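Local coordinates for epoxide hydrolase (Aspergillus niger, PDB 3G02), which probably hydrolyses epoxides to vicinal diols, and is here an enantioselective variant of an alpha/beta hydrolase obtained by directed evolution, at residues Ile112-Gly117 with Leu145-Leu150; Gly120-Phe125 with Gly152-Ser157. The protein carries 9 engineered substitutions. All coordinates share one frame; numbering follows the deposited sequence.

Contact 1 (Ile112-Gly117 with Leu145-Leu150); sequences IALLHG and LVVPSL
Strands 110-115 and 143-148 lie next to each other in the central sheet of the alpha/beta hydrolase fold and are the two parallel strands of a beta-alpha-beta unit whose helix is 126-135. The axes of the short strand segments 112-115 and 145-148 come within 4.7 Å at 32°, and Ile112 and Ala113 form parallel bridges with Leu145 and Val146. Val146 uses both backbone polar atoms here: its N donates to Ile112 O at 2.9 Å, nearly straight at 170°, and its O accepts from Leu114 N. On one face of the sheet, Ile112 and Leu145 run side by side, with Ile112 CG1 and Leu145 CG each anti to the carbonyl carbon. The Leu145 CD2 methyl is the bump, seated between Ile112 CD1 and Leu114 CD1, the latter 4.0 Å from it. Leu129 and Phe132 of helix 126-135 also pack on Leu145. On the other face Leu115 crosses Pro148 obliquely and lays its CD2 methyl against the proline ring, 3.6 Å from CG.

Beyond these bridges the backbones separate, and a water links the two segments. It donates to Leu114 O and Pro148 O, accepts from His116 N, and also bonds His116 ND1. The His116 ring is brought near Pro148, Ser149 and Leu150 by a chi1 of 78°, which puts CG in the crowded position between N and the carbonyl carbon. ND1 makes a weak, bent bond to Pro148 O, Ser149 CA sits at the ring edge, and Leu150 CG lies over a face in a CH-pi contact. This end lies near the predicted catalytic centre: the His116 side chain is about 7 Å from that of the predicted nucleophile Asp193. Leu150 slides past the ring in the opposite direction, bringing its CD1 methyl 3.4 Å from His116 O.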
# COMPACT_ATOMS: atom_id res chain seq x y z
N ILE A 112 10.60 -34.64 0.51
CA ILE A 112 10.41 -33.35 1.16
C ILE A 112 9.98 -32.32 0.12
O ILE A 112 10.58 -32.24 -0.95
CB ILE A 112 11.71 -32.84 1.87
CG1 ILE A 112 12.31 -33.92 2.78
CG2 ILE A 112 11.42 -31.58 2.69
CD1 ILE A 112 13.71 -33.59 3.27
N ALA A 113 8.94 -31.55 0.44
CA ALA A 113 8.61 -30.36 -0.35
C ALA A 113 8.96 -29.13 0.47
O ALA A 113 8.63 -29.05 1.64
CB ALA A 113 7.13 -30.35 -0.73
N LEU A 114 9.64 -28.19 -0.18
CA LEU A 114 10.08 -26.96 0.48
C LEU A 114 9.30 -25.80 -0.12
O LEU A 114 9.29 -25.62 -1.34
CB LEU A 114 11.59 -26.77 0.32
CG LEU A 114 12.46 -27.92 0.86
CD1 LEU A 114 12.82 -28.91 -0.24
CD2 LEU A 114 13.72 -27.40 1.53
N LEU A 115 8.65 -25.03 0.75
CA LEU A 115 7.64 -24.06 0.33
C LEU A 115 8.03 -22.62 0.58
O LEU A 115 8.26 -22.21 1.73
CB LEU A 115 6.30 -24.35 1.02
CG LEU A 115 5.74 -25.77 0.94
CD1 LEU A 115 4.37 -25.80 1.60
CD2 LEU A 115 5.64 -26.25 -0.51
N HIS A 116 8.08 -21.85 -0.51
CA HIS A 116 8.38 -20.43 -0.46
C HIS A 116 7.16 -19.60 -0.06
O HIS A 116 6.06 -20.12 0.13
CB HIS A 116 8.93 -19.98 -1.83
CG HIS A 116 7.87 -19.79 -2.88
ND1 HIS A 116 7.61 -20.72 -3.86
CD2 HIS A 116 7.01 -18.77 -3.09
CE1 HIS A 116 6.63 -20.27 -4.63
NE2 HIS A 116 6.25 -19.09 -4.18
N GLY A 117 7.36 -18.29 0.07
CA GLY A 117 6.27 -17.35 0.29
C GLY A 117 6.46 -16.13 -0.60
O GLY A 117 7.01 -16.22 -1.71
N LEU A 145 13.98 -33.84 -3.02
CA LEU A 145 13.78 -32.42 -2.71
C LEU A 145 12.94 -31.78 -3.80
O LEU A 145 13.42 -31.58 -4.92
CB LEU A 145 15.12 -31.71 -2.52
CG LEU A 145 15.99 -32.31 -1.40
CD1 LEU A 145 17.45 -32.02 -1.66
CD2 LEU A 145 15.55 -31.82 -0.02
N VAL A 146 11.69 -31.49 -3.47
CA VAL A 146 10.74 -30.89 -4.41
C VAL A 146 10.48 -29.44 -3.98
O VAL A 146 10.12 -29.18 -2.83
CB VAL A 146 9.41 -31.67 -4.44
CG1 VAL A 146 8.45 -31.09 -5.47
CG2 VAL A 146 9.66 -33.16 -4.72
N VAL A 147 10.68 -28.52 -4.92
CA VAL A 147 10.52 -27.09 -4.67
C VAL A 147 9.47 -26.53 -5.64
O VAL A 147 9.80 -26.09 -6.75
CB VAL A 147 11.86 -26.33 -4.84
CG1 VAL A 147 11.70 -24.88 -4.40
CG2 VAL A 147 12.97 -26.99 -4.03
N PRO A 148 8.19 -26.55 -5.21
CA PRO A 148 7.15 -26.08 -6.10
C PRO A 148 7.03 -24.57 -6.16
O PRO A 148 7.35 -23.87 -5.19
CB PRO A 148 5.87 -26.68 -5.49
CG PRO A 148 6.16 -26.79 -4.06
CD PRO A 148 7.65 -27.03 -3.93
N SER A 149 6.58 -24.08 -7.31
CA SER A 149 6.11 -22.71 -7.39
C SER A 149 4.64 -22.75 -7.00
O SER A 149 3.83 -23.42 -7.65
CB SER A 149 6.28 -22.15 -8.80
OG SER A 149 7.65 -21.95 -9.10
N LEU A 150 4.30 -22.06 -5.92
CA LEU A 150 2.92 -22.03 -5.46
C LEU A 150 2.04 -21.39 -6.53
O LEU A 150 2.52 -20.57 -7.32
CB LEU A 150 2.80 -21.27 -4.13
CG LEU A 150 3.45 -21.89 -2.89
CD1 LEU A 150 3.33 -20.95 -1.71
CD2 LEU A 150 2.84 -23.25 -2.54
O HOH W 1 8.71 -23.43 -2.89

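Contact 2 (Gly120-Phe125 with Gly152-Ser157); sequences GSFVEF and GYTFSS
In this alpha/beta hydrolase fold, a short 3-10 turn leading into helix 126-135 packs against a type II' beta turn, Tyr153 to Ser156, closed by Ser156 N bonding Tyr153 O. Phe122 carries much of the contact, meeting Thr154 and Phe155. From its CB, a chi1 of 73° sets CG in the crowded position between backbone N and carbonyl carbon, and the ring reaches across to the beta turn. CD1 meets Thr154 OG1, and CE1 lies 3.6 Å from the same oxygen, which sits at the ring edge near its plane; that hydroxyl is hydrogen-bonded to Ser149 OG. CE1 also approaches Phe155 CD2 at 3.8 Å, while CZ lies in the plane of the Phe155 ring, at its edge. The Phe122 ring is edge-to-face with His98, and Val123 CG2 lies above one face, toward the rim.

Ser121 OG accepts from Val123 N, an ST turn at the start of the 3-10 segment. Near the predicted active site, the Tyr153 side chain is about 5 Å from that of Tyr315, and its CD2 comes 3.7 Å from Gly120 O, an oxygen hydrogen-bonded to Tyr302 OH. Between these aromatic contacts, Ser121 CB touches the Thr154 CG2 methyl at 3.8 Å.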
# COMPACT_ATOMS: atom_id res chain seq x y z
N GLY A 120 9.08 -14.18 -2.37
CA GLY A 120 10.02 -15.20 -2.80
C GLY A 120 9.52 -16.07 -3.94
O GLY A 120 8.57 -15.74 -4.65
N SER A 121 10.19 -17.21 -4.11
CA SER A 121 9.90 -18.14 -5.20
C SER A 121 10.74 -19.39 -5.01
O SER A 121 11.56 -19.48 -4.09
CB SER A 121 10.23 -17.51 -6.55
OG SER A 121 11.64 -17.39 -6.70
N PHE A 122 10.58 -20.33 -5.93
CA PHE A 122 11.35 -21.57 -5.92
C PHE A 122 12.87 -21.33 -5.91
O PHE A 122 13.63 -22.14 -5.35
CB PHE A 122 10.96 -22.46 -7.12
CG PHE A 122 11.47 -21.97 -8.45
CD1 PHE A 122 10.83 -20.92 -9.11
CD2 PHE A 122 12.58 -22.56 -9.04
CE1 PHE A 122 11.30 -20.47 -10.34
CE2 PHE A 122 13.06 -22.11 -10.27
CZ PHE A 122 12.42 -21.06 -10.92
N VAL A 123 13.28 -20.21 -6.48
CA VAL A 123 14.69 -19.84 -6.62
C VAL A 123 15.36 -19.69 -5.26
O VAL A 123 16.55 -19.97 -5.11
CB VAL A 123 14.85 -18.54 -7.44
CG1 VAL A 123 16.32 -18.22 -7.69
CG2 VAL A 123 14.12 -18.67 -8.77
N GLU A 124 14.60 -19.27 -4.26
CA GLU A 124 15.14 -19.10 -2.92
C GLU A 124 15.80 -20.36 -2.37
O GLU A 124 16.65 -20.28 -1.48
CB GLU A 124 14.05 -18.65 -1.96
CG GLU A 124 13.57 -17.26 -2.21
CD GLU A 124 12.52 -16.83 -1.21
OE1 GLU A 124 11.62 -17.63 -0.90
OE2 GLU A 124 12.61 -15.68 -0.73
N PHE A 125 15.39 -21.52 -2.88
CA PHE A 125 15.94 -22.79 -2.41
C PHE A 125 17.11 -23.30 -3.23
O PHE A 125 17.67 -24.35 -2.91
CB PHE A 125 14.83 -23.84 -2.31
CG PHE A 125 13.85 -23.57 -1.21
CD1 PHE A 125 14.18 -23.87 0.11
CD2 PHE A 125 12.61 -23.00 -1.47
CE1 PHE A 125 13.30 -23.61 1.15
CE2 PHE A 125 11.71 -22.74 -0.44
CZ PHE A 125 12.06 -23.05 0.87
N GLY A 152 0.07 -19.02 -8.67
CA GLY A 152 0.20 -17.57 -8.82
C GLY A 152 1.62 -17.02 -8.85
O GLY A 152 1.80 -15.83 -9.07
N TYR A 153 2.62 -17.88 -8.64
CA TYR A 153 4.01 -17.42 -8.63
C TYR A 153 4.82 -17.94 -9.81
O TYR A 153 4.77 -19.14 -10.14
CB TYR A 153 4.74 -17.89 -7.38
CG TYR A 153 4.31 -17.31 -6.06
CD1 TYR A 153 3.24 -17.86 -5.35
CD2 TYR A 153 5.01 -16.26 -5.47
CE1 TYR A 153 2.86 -17.37 -4.10
CE2 TYR A 153 4.64 -15.76 -4.21
CZ TYR A 153 3.57 -16.32 -3.54
OH TYR A 153 3.21 -15.84 -2.30
N THR A 154 5.61 -17.04 -10.39
CA THR A 154 6.56 -17.33 -11.46
C THR A 154 5.98 -18.23 -12.56
O THR A 154 5.01 -17.84 -13.22
CB THR A 154 7.97 -17.79 -10.93
OG1 THR A 154 7.92 -19.13 -10.42
CG2 THR A 154 8.46 -16.85 -9.83
N PHE A 155 6.52 -19.44 -12.72
CA PHE A 155 6.14 -20.29 -13.84
C PHE A 155 4.93 -21.18 -13.57
O PHE A 155 4.50 -21.94 -14.45
CB PHE A 155 7.36 -21.07 -14.35
CG PHE A 155 8.53 -20.17 -14.63
CD1 PHE A 155 8.50 -19.30 -15.71
CD2 PHE A 155 9.62 -20.13 -13.77
CE1 PHE A 155 9.55 -18.44 -15.96
CE2 PHE A 155 10.69 -19.26 -14.01
CZ PHE A 155 10.65 -18.42 -15.11
N SER A 156 4.37 -21.08 -12.37
CA SER A 156 3.05 -21.65 -12.10
C SER A 156 1.96 -20.68 -12.54
O SER A 156 2.09 -19.47 -12.36
CB SER A 156 2.89 -21.99 -10.62
OG SER A 156 3.57 -23.20 -10.30
N SER A 157 0.90 -21.22 -13.13
CA SER A 157 -0.22 -20.40 -13.56
C SER A 157 -1.17 -20.17 -12.38
O SER A 157 -0.86 -20.50 -11.24
CB SER A 157 -0.95 -21.05 -14.74
OG SER A 157 -1.68 -22.20 -14.33

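From the N terminus, the chain runs through 112-117 and 120-125, then helix 126-135, before 145-150 returns to close the loop of contact 1 and 152-157 that of contact 2. The segments alternate, so the two closures cross rather than nest. Contact 1 joins neighbouring strands of the central sheet; contact 2 joins the loops that follow those strands, some 9 Å away between centres. The two contacts touch: Ser149 O lies 2.7 Å from Ser156 OG, a probable hydrogen bond, and the rings of His116 and Tyr153 meet edge-to-face. Past the strand ends the loops meet mainly through side chains, and Tyr153 and His116 lie near the predicted catalytic residues Asp193 and Tyr315.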